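Local coordinates for protein cytochrome c, putative (Shewanella oneidensis, PDB 1SP3) that binds eight c-type hemes and probably works as a respiratory oxidoreductase that reduces tetrathionate, at residues Lys285-Trp290 with Glu393-Ile398; Ala324-Phe329 with Leu426-Asp431; Asn412-His415 with Arg420-Trp423. All coordinates share one frame; numbering follows the deposited sequence.

The three contacts step outward from a mixed sheet to the last heme site of the chain. Interactions 1 and 2 have centres about 12 Å apart and share the sheet: A289 N lies 2.9 Å from Y327 O where strands 287-291 and 325-339 pair, and W290 NE1 lies 2.9 Å from L426 O. Interactions 2 and 3, centres about 9 Å apart, both touch the heme of chain J, and D431 OD1 sits 2.6 Å from ND1 of the axial ligand H415. Interaction 3 is nested in the loop that interaction 2 closes. Y288 OH, 2.8 Å from R420 NH1, ties interaction 1 to interaction 3, whereas W396 NE1 hydrogen-bonds to a different heme, that of chain D.

Interaction 1. Residues Lys285-Trp290 with Glu393-Ile398. With HEC (heme c), chain D.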
# COMPACT_ATOMS: atom_id res chain seq x y z
N LYS A 285 -4.94 -13.53 -10.39
CA LYS A 285 -6.01 -13.87 -9.50
C LYS A 285 -5.56 -13.57 -8.11
O LYS A 285 -4.41 -13.84 -7.68
CB LYS A 285 -6.36 -15.34 -9.60
CG LYS A 285 -6.87 -15.75 -11.00
CD LYS A 285 -6.96 -17.27 -11.08
CE LYS A 285 -7.60 -17.65 -12.45
NZ LYS A 285 -7.34 -19.08 -12.84
N PRO A 286 -6.49 -13.01 -7.36
CA PRO A 286 -6.29 -12.83 -5.93
C PRO A 286 -6.25 -14.19 -5.21
O PRO A 286 -6.74 -15.15 -5.73
CB PRO A 286 -7.54 -12.07 -5.49
CG PRO A 286 -8.05 -11.38 -6.70
CD PRO A 286 -7.74 -12.37 -7.84
N GLN A 287 -5.63 -14.22 -4.04
CA GLN A 287 -5.87 -15.25 -2.99
C GLN A 287 -7.02 -14.88 -2.10
O GLN A 287 -7.24 -13.74 -1.84
CB GLN A 287 -4.66 -15.29 -2.05
CG GLN A 287 -3.47 -15.46 -2.87
CD GLN A 287 -3.19 -16.86 -2.90
OE1 GLN A 287 -3.67 -17.58 -3.80
NE2 GLN A 287 -2.54 -17.33 -1.82
N TYR A 288 -7.75 -15.86 -1.60
CA TYR A 288 -8.97 -15.51 -0.82
C TYR A 288 -8.78 -15.82 0.65
O TYR A 288 -8.23 -16.88 0.97
CB TYR A 288 -10.14 -16.26 -1.41
CG TYR A 288 -10.25 -15.80 -2.88
CD1 TYR A 288 -9.74 -16.58 -3.93
CD2 TYR A 288 -10.83 -14.59 -3.20
CE1 TYR A 288 -9.81 -16.16 -5.27
CE2 TYR A 288 -10.92 -14.16 -4.50
CZ TYR A 288 -10.44 -14.96 -5.52
OH TYR A 288 -10.48 -14.48 -6.78
N ALA A 289 -9.28 -15.00 1.53
CA ALA A 289 -9.12 -15.36 2.92
C ALA A 289 -10.25 -14.79 3.75
O ALA A 289 -10.77 -13.73 3.40
CB ALA A 289 -7.71 -14.99 3.47
N TRP A 290 -10.66 -15.52 4.80
CA TRP A 290 -11.48 -14.93 5.83
C TRP A 290 -10.92 -13.62 6.34
O TRP A 290 -9.71 -13.50 6.64
CB TRP A 290 -11.73 -15.89 7.02
CG TRP A 290 -12.53 -17.09 6.62
CD1 TRP A 290 -12.08 -18.37 6.43
CD2 TRP A 290 -13.91 -17.08 6.25
NE1 TRP A 290 -13.11 -19.17 6.00
CE2 TRP A 290 -14.24 -18.40 5.84
CE3 TRP A 290 -14.91 -16.07 6.19
CZ2 TRP A 290 -15.51 -18.76 5.46
CZ3 TRP A 290 -16.15 -16.42 5.84
CH2 TRP A 290 -16.46 -17.74 5.46
N GLU A 393 5.81 -13.72 3.76
CA GLU A 393 4.68 -13.43 2.89
C GLU A 393 4.00 -12.24 3.47
O GLU A 393 4.05 -11.99 4.72
CB GLU A 393 3.75 -14.64 2.71
CG GLU A 393 2.69 -14.94 3.79
CD GLU A 393 1.84 -16.15 3.38
OE1 GLU A 393 2.30 -16.91 2.51
OE2 GLU A 393 0.71 -16.31 3.84
N MET A 394 3.34 -11.47 2.61
CA MET A 394 2.62 -10.27 3.06
C MET A 394 1.31 -10.12 2.27
O MET A 394 1.29 -10.36 1.08
CB MET A 394 3.47 -9.06 2.85
CG MET A 394 2.81 -7.80 3.46
SD MET A 394 4.15 -6.67 3.97
CE MET A 394 3.07 -5.16 4.40
N TRP A 395 0.24 -9.71 2.94
CA TRP A 395 -1.16 -9.68 2.44
C TRP A 395 -1.62 -8.25 2.29
O TRP A 395 -1.40 -7.48 3.21
CB TRP A 395 -2.10 -10.42 3.38
CG TRP A 395 -1.83 -11.89 3.34
CD1 TRP A 395 -0.67 -12.51 3.72
CD2 TRP A 395 -2.67 -12.92 2.76
NE1 TRP A 395 -0.74 -13.85 3.45
CE2 TRP A 395 -1.96 -14.15 2.89
CE3 TRP A 395 -3.96 -12.93 2.21
CZ2 TRP A 395 -2.45 -15.37 2.42
CZ3 TRP A 395 -4.52 -14.15 1.81
CH2 TRP A 395 -3.75 -15.36 1.89
N TRP A 396 -2.18 -7.90 1.14
CA TRP A 396 -2.80 -6.59 0.95
C TRP A 396 -4.14 -6.84 0.33
O TRP A 396 -4.23 -7.65 -0.60
CB TRP A 396 -2.07 -5.71 -0.10
CG TRP A 396 -0.80 -5.14 0.32
CD1 TRP A 396 -0.57 -3.92 0.92
CD2 TRP A 396 0.44 -5.78 0.20
NE1 TRP A 396 0.79 -3.77 1.15
CE2 TRP A 396 1.42 -4.92 0.74
CE3 TRP A 396 0.82 -7.03 -0.27
CZ2 TRP A 396 2.77 -5.28 0.83
CZ3 TRP A 396 2.11 -7.37 -0.20
CH2 TRP A 396 3.10 -6.49 0.32
N ARG A 397 -5.12 -6.06 0.77
CA ARG A 397 -6.49 -6.14 0.29
C ARG A 397 -6.56 -5.68 -1.15
O ARG A 397 -5.91 -4.71 -1.50
CB ARG A 397 -7.38 -5.21 1.10
CG ARG A 397 -7.44 -5.67 2.54
CD ARG A 397 -8.48 -5.00 3.32
NE ARG A 397 -9.78 -5.23 2.62
CZ ARG A 397 -10.87 -4.48 2.84
NH1 ARG A 397 -10.82 -3.47 3.71
NH2 ARG A 397 -11.99 -4.73 2.19
N ILE A 398 -7.48 -6.26 -1.89
CA ILE A 398 -7.75 -5.83 -3.23
C ILE A 398 -9.14 -5.17 -3.22
O ILE A 398 -10.10 -5.83 -2.96
CB ILE A 398 -7.76 -7.06 -4.18
CG1 ILE A 398 -6.33 -7.66 -4.34
CG2 ILE A 398 -8.26 -6.65 -5.53
CD1 ILE A 398 -5.40 -6.52 -4.94
FE HEC D . 6.09 3.12 0.49
CHA HEC D . 3.24 2.05 2.25
CHB HEC D . 8.08 1.34 2.68
CHC HEC D . 8.91 4.34 -1.01
CHD HEC D . 4.18 4.74 -1.79
NA HEC D . 5.75 1.86 2.17
C1A HEC D . 4.49 1.57 2.73
C2A HEC D . 4.72 0.68 3.87
C3A HEC D . 6.06 0.48 4.01
C4A HEC D . 6.72 1.23 2.93
CMA HEC D . 6.74 -0.42 5.13
CAA HEC D . 3.58 0.05 4.76
CBA HEC D . 3.36 -1.44 4.40
CGA HEC D . 3.17 -1.62 2.87
O1A HEC D . 4.15 -2.08 2.20
O2A HEC D . 2.09 -1.30 2.21
NB HEC D . 8.11 2.91 0.75
C1B HEC D . 8.71 2.15 1.78
C2B HEC D . 10.14 2.32 1.73
C3B HEC D . 10.37 3.13 0.67
C4B HEC D . 9.09 3.52 0.07
CMB HEC D . 11.14 1.61 2.70
CAB HEC D . 11.72 3.67 0.14
CBB HEC D . 12.87 2.91 0.16
NC HEC D . 6.50 4.35 -1.21
C1C HEC D . 7.74 4.72 -1.63
C2C HEC D . 7.60 5.54 -2.80
C3C HEC D . 6.25 5.64 -3.06
C4C HEC D . 5.55 4.89 -2.02
CMC HEC D . 8.83 6.14 -3.54
CAC HEC D . 5.54 6.42 -4.23
CBC HEC D . 5.75 6.21 -5.58
ND HEC D . 4.00 3.34 0.24
C1D HEC D . 3.50 4.18 -0.74
C2D HEC D . 2.05 4.29 -0.46
C3D HEC D . 1.74 3.46 0.79
C4D HEC D . 3.02 2.91 1.16
CMD HEC D . 1.04 5.09 -1.28
CAD HEC D . 0.33 3.21 1.47
CBD HEC D . -0.26 1.96 0.80
CGD HEC D . -1.74 1.68 1.18
O1D HEC D . -2.40 1.10 0.29
O2D HEC D . -2.33 1.96 2.30
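W395, the residue that reaches across to Q287 and A289, has its own polar edge held within its strand: NE1 donates to E393 OE2 at 2.9 Å. The acceptor lies almost in the indole plane, but the N-H arrives from above the carboxylate, 52° out of its plane. This bond helps to hold the rotation of the indole and satisfies its buried nitrogen. The opposite end of the ring system makes the contact. CZ3 comes 3.7 Å from A289 CB, and the same CZ3 is 4.0 Å from Q287 CB; CH2 also touches that methylene, so the six-membered ring is met obliquely by two beta carbons. With CG turned anti to the carbonyl carbon, chi1 -70°, the benzo end swings toward 285-290 although the CB itself does not head there.

The separation fits the sheet topology. Strands 287-291 and 387-397 are not neighbours; each pairs antiparallel with strand 325-339, which runs between them, and the closest CA pair, Q287 with W395, is 9.1 Å apart. The indole thus spans the middle strand and has two edge-to-face partners, F329 of that strand and Y314 of strand 310-315.

Alternation along strand 387-397 gives W396 a different environment. Its NE1 donates to O2A, a propionate oxygen of the chain D heme, at 3.0 Å and a nearly straight N-H...O angle of 175°, with the carboxylate at the indole edge. M394 CG lies over one face of W396, 3.4 Å above the plane and toward its rim, while M394 CE reaches the heme propionate carbon CBA at 3.7 Å. N61 and K153 also hydrogen-bond to this heme.

Interaction 2. Residues Ala324-Phe329 with Leu426-Asp431; sequences AKIYPF and LGYQGD. With HEC (heme c), chain J.
Apolar contact between I326 and the loop residues L426 and Y428 centres on one methyl group. I326 CD1 lies 4.1 Å from L426 CD1, the two side chains crossing at a slant, and 4.3 Å from Y428 CE1, where it meets the phenol ring at its edge. The same CD1 is 3.6 Å from the heme methyl CMD of chain J. The isoleucine gets there because CG1 stands anti to the carbonyl carbon, chi1 -60°, and the chain then runs on extended to its end. Y288 and W290, from the adjacent strand 287-291, also touch the I326 side chain.

Among aromatic contacts, the Y428 ring meets that of W423 edge-to-face.

Y428 supplies the hydrogen bond from these segments to the heme. Its OH donates to O1D, a heme propionate oxygen, at 2.7 Å, and O1D lies at the ring edge, in plane, with Y428 CE2 only 3.3 Å away. K222 and H441 also hydrogen-bond to this heme. A phenylalanine here would probably leave the propionate O1D without its phenol donor.

Strand 325-339 and the loop that follows helix 411-414 thus meet through methyls and a ring edge. The chemistry implies a buried, mainly apolar wall beside the heme, whose propionate charge is met by a single phenolic donor from these two segments.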
# COMPACT_ATOMS: atom_id res chain seq x y z
N ALA A 324 -16.59 -12.20 9.89
CA ALA A 324 -15.61 -12.36 8.81
C ALA A 324 -16.36 -12.67 7.50
O ALA A 324 -17.40 -13.36 7.57
CB ALA A 324 -14.63 -13.49 9.16
N LYS A 325 -15.87 -12.17 6.33
CA LYS A 325 -16.33 -12.65 5.01
C LYS A 325 -15.12 -13.07 4.19
O LYS A 325 -13.97 -12.74 4.60
CB LYS A 325 -17.10 -11.55 4.24
CG LYS A 325 -18.48 -11.32 4.86
CD LYS A 325 -19.19 -10.17 4.17
CE LYS A 325 -20.41 -9.81 4.95
NZ LYS A 325 -21.26 -9.19 3.97
N ILE A 326 -15.34 -13.81 3.09
CA ILE A 326 -14.20 -14.15 2.26
C ILE A 326 -13.87 -12.98 1.34
O ILE A 326 -14.73 -12.55 0.55
CB ILE A 326 -14.46 -15.47 1.46
CG1 ILE A 326 -14.73 -16.63 2.42
CG2 ILE A 326 -13.33 -15.74 0.38
CD1 ILE A 326 -15.39 -17.85 1.63
N TYR A 327 -12.63 -12.47 1.46
CA TYR A 327 -12.20 -11.27 0.70
C TYR A 327 -11.00 -11.67 -0.15
O TYR A 327 -10.29 -12.65 0.19
CB TYR A 327 -11.68 -10.21 1.67
CG TYR A 327 -12.77 -9.26 2.25
CD1 TYR A 327 -13.56 -9.68 3.36
CD2 TYR A 327 -12.96 -7.95 1.72
CE1 TYR A 327 -14.52 -8.86 3.91
CE2 TYR A 327 -13.99 -7.05 2.27
CZ TYR A 327 -14.72 -7.53 3.39
OH TYR A 327 -15.74 -6.82 3.92
N PRO A 328 -10.68 -10.85 -1.17
CA PRO A 328 -9.56 -11.08 -2.06
C PRO A 328 -8.35 -10.25 -1.69
O PRO A 328 -8.44 -9.09 -1.27
CB PRO A 328 -10.07 -10.53 -3.41
CG PRO A 328 -10.91 -9.37 -3.00
CD PRO A 328 -11.45 -9.64 -1.60
N PHE A 329 -7.20 -10.85 -1.93
CA PHE A 329 -5.97 -10.28 -1.46
C PHE A 329 -4.85 -10.48 -2.48
O PHE A 329 -4.77 -11.52 -3.16
CB PHE A 329 -5.54 -11.00 -0.17
CG PHE A 329 -6.36 -10.64 1.01
CD1 PHE A 329 -7.52 -11.38 1.33
CD2 PHE A 329 -6.00 -9.54 1.80
CE1 PHE A 329 -8.25 -11.08 2.42
CE2 PHE A 329 -6.77 -9.19 2.91
CZ PHE A 329 -7.91 -9.97 3.19
N LEU A 426 -10.02 -22.88 3.64
CA LEU A 426 -11.01 -21.92 4.17
C LEU A 426 -11.80 -22.60 5.32
O LEU A 426 -12.63 -21.99 5.93
CB LEU A 426 -12.02 -21.42 3.05
CG LEU A 426 -11.37 -20.49 2.03
CD1 LEU A 426 -12.25 -20.30 0.82
CD2 LEU A 426 -11.00 -19.16 2.65
N GLY A 427 -11.53 -23.87 5.60
CA GLY A 427 -12.30 -24.53 6.65
C GLY A 427 -13.63 -25.23 6.30
O GLY A 427 -14.38 -25.66 7.23
N TYR A 428 -13.93 -25.33 5.00
CA TYR A 428 -15.07 -26.10 4.51
C TYR A 428 -14.67 -27.57 4.41
O TYR A 428 -13.49 -27.91 4.23
CB TYR A 428 -15.52 -25.57 3.13
CG TYR A 428 -16.23 -24.21 3.26
CD1 TYR A 428 -15.53 -23.02 3.08
CD2 TYR A 428 -17.59 -24.12 3.59
CE1 TYR A 428 -16.14 -21.82 3.23
CE2 TYR A 428 -18.20 -22.91 3.75
CZ TYR A 428 -17.48 -21.77 3.59
OH TYR A 428 -18.09 -20.55 3.76
N GLN A 429 -15.64 -28.43 4.58
CA GLN A 429 -15.54 -29.83 4.21
C GLN A 429 -15.96 -30.12 2.75
O GLN A 429 -17.05 -30.70 2.52
CB GLN A 429 -16.34 -30.63 5.23
CG GLN A 429 -15.64 -30.41 6.53
CD GLN A 429 -16.20 -31.12 7.73
OE1 GLN A 429 -15.63 -30.96 8.81
NE2 GLN A 429 -17.28 -31.89 7.59
N GLY A 430 -15.04 -29.88 1.79
CA GLY A 430 -15.36 -29.88 0.39
C GLY A 430 -16.29 -28.77 -0.08
O GLY A 430 -16.81 -27.95 0.73
N ASP A 431 -16.45 -28.70 -1.39
CA ASP A 431 -17.30 -27.78 -2.09
C ASP A 431 -18.70 -27.82 -1.45
O ASP A 431 -19.31 -28.90 -1.44
CB ASP A 431 -17.43 -28.26 -3.52
CG ASP A 431 -18.27 -27.29 -4.38
OD1 ASP A 431 -19.03 -26.48 -3.82
OD2 ASP A 431 -18.17 -27.29 -5.60
FE HEC J . -21.79 -20.65 -4.02
CHA HEC J . -22.43 -22.02 -0.96
CHB HEC J . -24.47 -22.27 -5.28
CHC HEC J . -21.64 -18.83 -6.94
CHD HEC J . -18.75 -19.59 -3.17
NA HEC J . -23.22 -21.89 -3.23
C1A HEC J . -23.26 -22.40 -1.96
C2A HEC J . -24.31 -23.42 -1.90
C3A HEC J . -24.89 -23.49 -3.10
C4A HEC J . -24.20 -22.52 -3.95
CMA HEC J . -26.03 -24.43 -3.59
CAA HEC J . -24.63 -24.23 -0.62
CBA HEC J . -25.41 -23.31 0.32
CGA HEC J . -26.81 -22.98 -0.20
O1A HEC J . -27.74 -23.89 -0.17
O2A HEC J . -27.00 -21.78 -0.61
NB HEC J . -22.86 -20.54 -5.80
C1B HEC J . -23.97 -21.29 -6.06
C2B HEC J . -24.49 -20.89 -7.31
C3B HEC J . -23.72 -19.89 -7.76
C4B HEC J . -22.68 -19.69 -6.82
CMB HEC J . -25.77 -21.52 -8.01
CAB HEC J . -23.95 -19.07 -9.05
CBB HEC J . -25.01 -18.20 -9.11
NC HEC J . -20.47 -19.48 -4.94
C1C HEC J . -20.53 -18.84 -6.16
C2C HEC J . -19.29 -18.17 -6.41
C3C HEC J . -18.49 -18.42 -5.38
C4C HEC J . -19.21 -19.24 -4.42
CMC HEC J . -18.98 -17.35 -7.70
CAC HEC J . -17.02 -17.96 -5.03
CBC HEC J . -16.45 -16.72 -4.88
ND HEC J . -20.70 -20.85 -2.30
C1D HEC J . -19.52 -20.16 -2.14
C2D HEC J . -19.22 -20.21 -0.75
C3D HEC J . -20.35 -20.94 -0.10
C4D HEC J . -21.24 -21.30 -1.14
CMD HEC J . -18.02 -19.59 -0.02
CAD HEC J . -20.54 -21.26 1.38
CBD HEC J . -21.53 -20.21 1.96
CGD HEC J . -21.70 -20.54 3.40
O1D HEC J . -20.74 -20.82 4.15
O2D HEC J . -22.83 -20.58 3.85

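Interaction 3. Residues Asn412-His415 with Arg420-Trp423. With HEC (heme c), chain J.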
# COMPACT_ATOMS: atom_id res chain seq x y z
N ASN A 412 -19.50 -21.48 -11.60
CA ASN A 412 -18.44 -22.43 -12.00
C ASN A 412 -16.98 -21.97 -11.81
O ASN A 412 -16.02 -22.78 -11.94
CB ASN A 412 -18.68 -22.99 -13.39
CG ASN A 412 -19.82 -23.93 -13.42
OD1 ASN A 412 -19.70 -25.06 -13.02
ND2 ASN A 412 -20.98 -23.45 -13.84
N ASP A 413 -16.83 -20.73 -11.36
CA ASP A 413 -15.52 -20.29 -10.95
C ASP A 413 -15.12 -20.83 -9.62
O ASP A 413 -13.93 -21.03 -9.39
CB ASP A 413 -15.44 -18.78 -10.93
CG ASP A 413 -15.45 -18.22 -12.32
OD1 ASP A 413 -14.59 -18.69 -13.09
OD2 ASP A 413 -16.32 -17.41 -12.76
N CYS A 414 -16.10 -21.05 -8.76
CA CYS A 414 -15.87 -21.62 -7.42
C CYS A 414 -16.34 -23.03 -7.25
O CYS A 414 -15.66 -23.77 -6.58
CB CYS A 414 -16.56 -20.79 -6.34
SG CYS A 414 -15.96 -19.03 -6.40
N HIS A 415 -17.53 -23.40 -7.81
CA HIS A 415 -18.15 -24.72 -7.56
C HIS A 415 -17.80 -25.67 -8.72
O HIS A 415 -17.17 -25.20 -9.69
CB HIS A 415 -19.69 -24.61 -7.34
CG HIS A 415 -20.07 -23.79 -6.12
ND1 HIS A 415 -19.85 -24.21 -4.84
CD2 HIS A 415 -20.60 -22.55 -6.02
CE1 HIS A 415 -20.23 -23.28 -3.98
NE2 HIS A 415 -20.72 -22.27 -4.67
N ARG A 420 -11.27 -21.30 -7.87
CA ARG A 420 -10.97 -20.04 -7.17
C ARG A 420 -10.73 -20.23 -5.65
O ARG A 420 -9.84 -19.62 -5.09
CB ARG A 420 -12.11 -19.08 -7.44
CG ARG A 420 -12.04 -18.51 -8.84
CD ARG A 420 -10.92 -17.45 -9.01
NE ARG A 420 -10.94 -16.80 -10.34
CZ ARG A 420 -10.52 -15.53 -10.56
NH1 ARG A 420 -10.02 -14.79 -9.53
NH2 ARG A 420 -10.55 -15.00 -11.79
N LEU A 421 -11.52 -21.06 -4.97
CA LEU A 421 -11.48 -21.01 -3.48
C LEU A 421 -10.85 -22.32 -2.99
O LEU A 421 -11.07 -23.39 -3.57
CB LEU A 421 -12.86 -20.90 -2.88
CG LEU A 421 -13.60 -19.58 -3.17
CD1 LEU A 421 -14.74 -19.45 -2.21
CD2 LEU A 421 -12.75 -18.29 -3.08
N ASP A 422 -10.00 -22.24 -1.99
CA ASP A 422 -9.42 -23.49 -1.54
C ASP A 422 -10.31 -23.90 -0.42
O ASP A 422 -10.10 -23.43 0.70
CB ASP A 422 -7.98 -23.29 -1.12
CG ASP A 422 -7.09 -22.91 -2.32
OD1 ASP A 422 -7.17 -23.61 -3.44
OD2 ASP A 422 -6.28 -21.93 -2.20
N TRP A 423 -11.32 -24.72 -0.74
CA TRP A 423 -12.34 -25.08 0.28
C TRP A 423 -11.76 -25.48 1.68
O TRP A 423 -12.16 -24.92 2.70
CB TRP A 423 -13.25 -26.16 -0.27
CG TRP A 423 -14.02 -25.66 -1.50
CD1 TRP A 423 -13.94 -26.12 -2.78
CD2 TRP A 423 -14.93 -24.55 -1.55
NE1 TRP A 423 -14.81 -25.44 -3.61
CE2 TRP A 423 -15.43 -24.46 -2.88
CE3 TRP A 423 -15.43 -23.63 -0.57
CZ2 TRP A 423 -16.41 -23.50 -3.27
CZ3 TRP A 423 -16.38 -22.68 -0.97
CH2 TRP A 423 -16.86 -22.64 -2.30
FE HEC J . -21.79 -20.65 -4.02
CHA HEC J . -22.43 -22.02 -0.96
CHB HEC J . -24.47 -22.27 -5.28
CHC HEC J . -21.64 -18.83 -6.94
CHD HEC J . -18.75 -19.59 -3.17
NA HEC J . -23.22 -21.89 -3.23
C1A HEC J . -23.26 -22.40 -1.96
C2A HEC J . -24.31 -23.42 -1.90
C3A HEC J . -24.89 -23.49 -3.10
C4A HEC J . -24.20 -22.52 -3.95
CMA HEC J . -26.03 -24.43 -3.59
CAA HEC J . -24.63 -24.23 -0.62
CBA HEC J . -25.41 -23.31 0.32
CGA HEC J . -26.81 -22.98 -0.20
O1A HEC J . -27.74 -23.89 -0.17
O2A HEC J . -27.00 -21.78 -0.61
NB HEC J . -22.86 -20.54 -5.80
C1B HEC J . -23.97 -21.29 -6.06
C2B HEC J . -24.49 -20.89 -7.31
C3B HEC J . -23.72 -19.89 -7.76
C4B HEC J . -22.68 -19.69 -6.82
CMB HEC J . -25.77 -21.52 -8.01
CAB HEC J . -23.95 -19.07 -9.05
CBB HEC J . -25.01 -18.20 -9.11
NC HEC J . -20.47 -19.48 -4.94
C1C HEC J . -20.53 -18.84 -6.16
C2C HEC J . -19.29 -18.17 -6.41
C3C HEC J . -18.49 -18.42 -5.38
C4C HEC J . -19.21 -19.24 -4.42
CMC HEC J . -18.98 -17.35 -7.70
CAC HEC J . -17.02 -17.96 -5.03
CBC HEC J . -16.45 -16.72 -4.88
ND HEC J . -20.70 -20.85 -2.30
C1D HEC J . -19.52 -20.16 -2.14
C2D HEC J . -19.22 -20.21 -0.75
C3D HEC J . -20.35 -20.94 -0.10
C4D HEC J . -21.24 -21.30 -1.14
CMD HEC J . -18.02 -19.59 -0.02
CAD HEC J . -20.54 -21.26 1.38
CBD HEC J . -21.53 -20.21 1.96
CGD HEC J . -21.70 -20.54 3.40
O1D HEC J . -20.74 -20.82 4.15
O2D HEC J . -22.83 -20.58 3.85
O HOH W 1 -11.71 -18.77 -12.37
O HOH W 2 -13.20 -23.25 -5.80
O HOH W 3 -14.56 -26.49 -6.21
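D413 and R420 meet through backbone and water. R420 N donates to D413 O at 3.1 Å. CG of R420, anti to its own carbonyl carbon (chi1 -75°), lies against that same oxygen, and the bend at chi2 then carries NE round to a water 2.9 Å away. This water, in the guanidinium plane, donates in turn to D413 OD1, while the other oxygen, OD2, is bonded to N410 N. P238 O and Y288 OH take the far end of R420.

C414 and H415 are the second cysteine and the histidine of the Cys-X-X-Cys-His heme c motif. C414 SG is bonded covalently to CAC, the carbon of the former vinyl group, and H415 NE2 binds the iron at 2.0 Å, with H226 as the other axial ligand and D431 behind ND1. The thioether sulfur also packs 4.0 Å from L421 CG, and L421 CD1 rests beside CAC.

With CG anti to the carbonyl carbon (chi1 -63°), W423 directs its six-membered ring into the corner between H415 and the porphyrin and brings the indole edge to the heme, CZ3 lying 3.6 Å from the methyl CMD. The H415 and W423 side chains cross at about a right angle, yet their planes differ by only 21°; the rings are slid apart, centroids 5.4 Å, and barely overlap. CZ2 runs close to C414 O. W423 NE1 donates to a water 2.8 Å away, which itself donates to C414 O.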